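Local atomic coordinates of DNA-entry nuclease inhibitor (Bacillus subtilis subsp. subtilis, PDB entry 4MQD), a protein that inhibits the DNA-entry nuclease NucA and plays a role in the competence of cells to be transformed. Residues 20-25 against 88-93. Numbering follows the deposited sequence.
Sequences FTVFQK and NGIHIE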
loop_
_atom_site.group_PDB
_atom_site.type_symbol
_atom_site.label_atom_id
_atom_site.label_comp_id
_atom_site.label_asym_id
_atom_site.label_seq_id
_atom_site.Cartn_x
_atom_site.Cartn_y
_atom_site.Cartn_z
ATOM N N PHE A 20 -19.046 10.341 0.076
ATOM C CA PHE A 20 -18.957 10.872 -1.280
ATOM C C PHE A 20 -19.467 9.787 -2.222
ATOM O O PHE A 20 -19.455 8.603 -1.874
ATOM C CB PHE A 20 -17.526 11.294 -1.634
ATOM C CG PHE A 20 -16.522 10.180 -1.559
ATOM C CD1 PHE A 20 -16.270 9.379 -2.665
ATOM C CD2 PHE A 20 -15.820 9.939 -0.387
ATOM C CE1 PHE A 20 -15.340 8.354 -2.601
ATOM C CE2 PHE A 20 -14.889 8.915 -0.317
ATOM C CZ PHE A 20 -14.650 8.122 -1.425
ATOM N N THR A 21 -19.912 10.190 -3.407
ATOM C CA THR A 21 -20.641 9.287 -4.288
ATOM C C THR A 21 -20.086 9.281 -5.703
ATOM O O THR A 21 -19.852 10.335 -6.293
ATOM C CB THR A 21 -22.135 9.663 -4.322
ATOM O OG1 THR A 21 -22.661 9.619 -2.990
ATOM C CG2 THR A 21 -22.929 8.708 -5.212
ATOM N N VAL A 22 -19.880 8.075 -6.228
ATOM C CA VAL A 22 -19.468 7.868 -7.610
ATOM C C VAL A 22 -20.717 7.527 -8.413
ATOM O O VAL A 22 -21.435 6.588 -8.063
ATOM C CB VAL A 22 -18.457 6.708 -7.725
ATOM C CG1 VAL A 22 -17.991 6.536 -9.167
ATOM C CG2 VAL A 22 -17.277 6.936 -6.785
ATOM N N PHE A 23 -20.980 8.282 -9.477
ATOM C CA PHE A 23 -22.208 8.095 -10.257
ATOM C C PHE A 23 -22.043 8.390 -11.747
ATOM O O PHE A 23 -21.021 8.924 -12.185
ATOM C CB PHE A 23 -23.352 8.927 -9.662
ATOM C CG PHE A 23 -23.059 10.399 -9.560
ATOM C CD1 PHE A 23 -22.270 10.895 -8.529
ATOM C CD2 PHE A 23 -23.602 11.295 -10.470
ATOM C CE1 PHE A 23 -22.011 12.251 -8.422
ATOM C CE2 PHE A 23 -23.348 12.652 -10.368
ATOM C CZ PHE A 23 -22.552 13.132 -9.341
ATOM N N GLN A 24 -23.067 8.026 -12.515
ATOM C CA GLN A 24 -23.032 8.133 -13.971
ATOM C C GLN A 24 -23.031 9.591 -14.419
ATOM O O GLN A 24 -23.520 10.467 -13.704
ATOM C CB GLN A 24 -24.226 7.400 -14.598
ATOM C CG GLN A 24 -24.394 5.943 -14.175
ATOM C CD GLN A 24 -23.148 5.101 -14.398
ATOM O OE1 GLN A 24 -22.496 5.197 -15.438
ATOM N NE2 GLN A 24 -22.820 4.260 -13.422
ATOM N N LYS A 25 -22.485 9.833 -15.609
ATOM C CA LYS A 25 -22.341 11.186 -16.163
ATOM C C LYS A 25 -23.640 11.996 -16.113
ATOM O O LYS A 25 -23.625 13.174 -15.750
ATOM C CB LYS A 25 -21.849 11.119 -17.616
ATOM C CG LYS A 25 -21.411 12.462 -18.193
ATOM C CD LYS A 25 -21.716 12.588 -19.681
ATOM C CE LYS A 25 -20.761 11.774 -20.539
ATOM N NZ LYS A 25 -19.388 12.351 -20.578
ATOM N N ASN A 88 -19.834 6.926 -21.462
ATOM C CA ASN A 88 -18.427 7.298 -21.299
ATOM C C ASN A 88 -18.244 8.516 -20.386
ATOM O O ASN A 88 -18.376 9.659 -20.828
ATOM C CB ASN A 88 -17.783 7.553 -22.670
ATOM C CG ASN A 88 -16.265 7.565 -22.616
ATOM O OD1 ASN A 88 -15.664 7.732 -21.554
ATOM N ND2 ASN A 88 -15.636 7.386 -23.773
ATOM N N GLY A 89 -17.947 8.253 -19.112
ATOM C CA GLY A 89 -17.727 9.308 -18.118
ATOM C C GLY A 89 -18.458 9.063 -16.807
ATOM O O GLY A 89 -19.545 8.484 -16.791
ATOM N N ILE A 90 -17.853 9.508 -15.707
ATOM C CA ILE A 90 -18.467 9.432 -14.379
ATOM C C ILE A 90 -18.233 10.722 -13.601
ATOM O O ILE A 90 -17.419 11.553 -14.000
ATOM C CB ILE A 90 -17.903 8.260 -13.549
ATOM C CG1 ILE A 90 -16.385 8.393 -13.379
ATOM C CG2 ILE A 90 -18.252 6.931 -14.199
ATOM C CD1 ILE A 90 -15.813 7.519 -12.285
ATOM N N HIS A 91 -18.952 10.876 -12.493
ATOM C CA HIS A 91 -18.727 11.983 -11.566
ATOM C C HIS A 91 -18.440 11.458 -10.169
ATOM O O HIS A 91 -18.844 10.352 -9.815
ATOM C CB HIS A 91 -19.947 12.901 -11.494
ATOM C CG HIS A 91 -20.268 13.592 -12.781
ATOM N ND1 HIS A 91 -19.381 14.434 -13.417
ATOM C CD2 HIS A 91 -21.389 13.583 -13.540
ATOM C CE1 HIS A 91 -19.938 14.904 -14.520
ATOM N NE2 HIS A 91 -21.157 14.403 -14.616
ATOM N N ILE A 92 -17.731 12.263 -9.384
ATOM C CA ILE A 92 -17.568 12.019 -7.956
ATOM C C ILE A 92 -17.911 13.312 -7.231
ATOM O O ILE A 92 -17.485 14.392 -7.643
ATOM C CB ILE A 92 -16.140 11.563 -7.596
ATOM C CG1 ILE A 92 -15.796 10.276 -8.358
ATOM C CG2 ILE A 92 -16.016 11.362 -6.090
ATOM C CD1 ILE A 92 -14.430 9.702 -8.045
ATOM N N GLU A 93 -18.693 13.200 -6.162
ATOM C CA GLU A 93 -19.207 14.375 -5.472
ATOM C C GLU A 93 -19.706 14.031 -4.071
ATOM O O GLU A 93 -20.227 12.939 -3.836
ATOM C CB GLU A 93 -20.351 14.994 -6.289
ATOM C CG GLU A 93 -20.743 16.398 -5.853
ATOM C CD GLU A 93 -21.849 17.005 -6.696
ATOM O OE1 GLU A 93 -22.096 16.522 -7.822
ATOM O OE2 GLU A 93 -22.476 17.978 -6.226
#
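Thr21 N donates to Glu93 O at 2.8 Å, and Glu93 N returns a bond to Thr21 O, closing one hydrogen-bonded pair between two antiparallel strands. Phe23 and His91 form the next such pair, its two bonds straighter: the N-H...O angle from His91 N to Phe23 O is 171°. The non-hydrogen-bonded pair Val22–Ile92 lies between them, where the alpha carbons of Ile92 and Val22 offer C-H groups to Thr21 O and His91 O.

On the face bearing Thr21, Phe23, His91 and Glu93, the Phe23 ring lies over its cross-strand neighbour. With chi1 at 57°, CG sits between its own backbone N and carbonyl carbon, and the ring leans across to the other strand. His91 CB makes a CH-pi contact with one face, 3.7 Å from the ring centroid and shifted toward CZ, while Glu93 CB and OE1 meet the ring edge. Glu93 OE1 is also salt-bridged to Arg99. The imidazole is turned 48° from the phenyl plane; its NE2 makes a weak bond to Lys25 O, which lies at the ring edge, while ND1 is hydrogen-bonded to Leu100 O on the adjoining strand 100-102.

Past the strand end, the bent Lys25 side chain continues onward past Gly89, and NZ bonds Asn88 O at 2.9 Å. On the face bearing Val22, Ile90 and Ile92 the contacts are apolar: Val22 CG2 lies 4.0 Å from Ile92 CG1, Val22 CG1 meets Ile90 CD1, and Phe20 CD1 touches Ile92 CG2. Val22 and Ile90 reach Phe83, and Ile92 reaches Ile62 and Phe64, all on the second sheet. Strands 19-24 and 90-93 are thus neighbours within a five-stranded antiparallel sheet, whose face bearing Val22, Ile90 and Ile92 packs on a mixed sheet in a beta-sandwich arrangement.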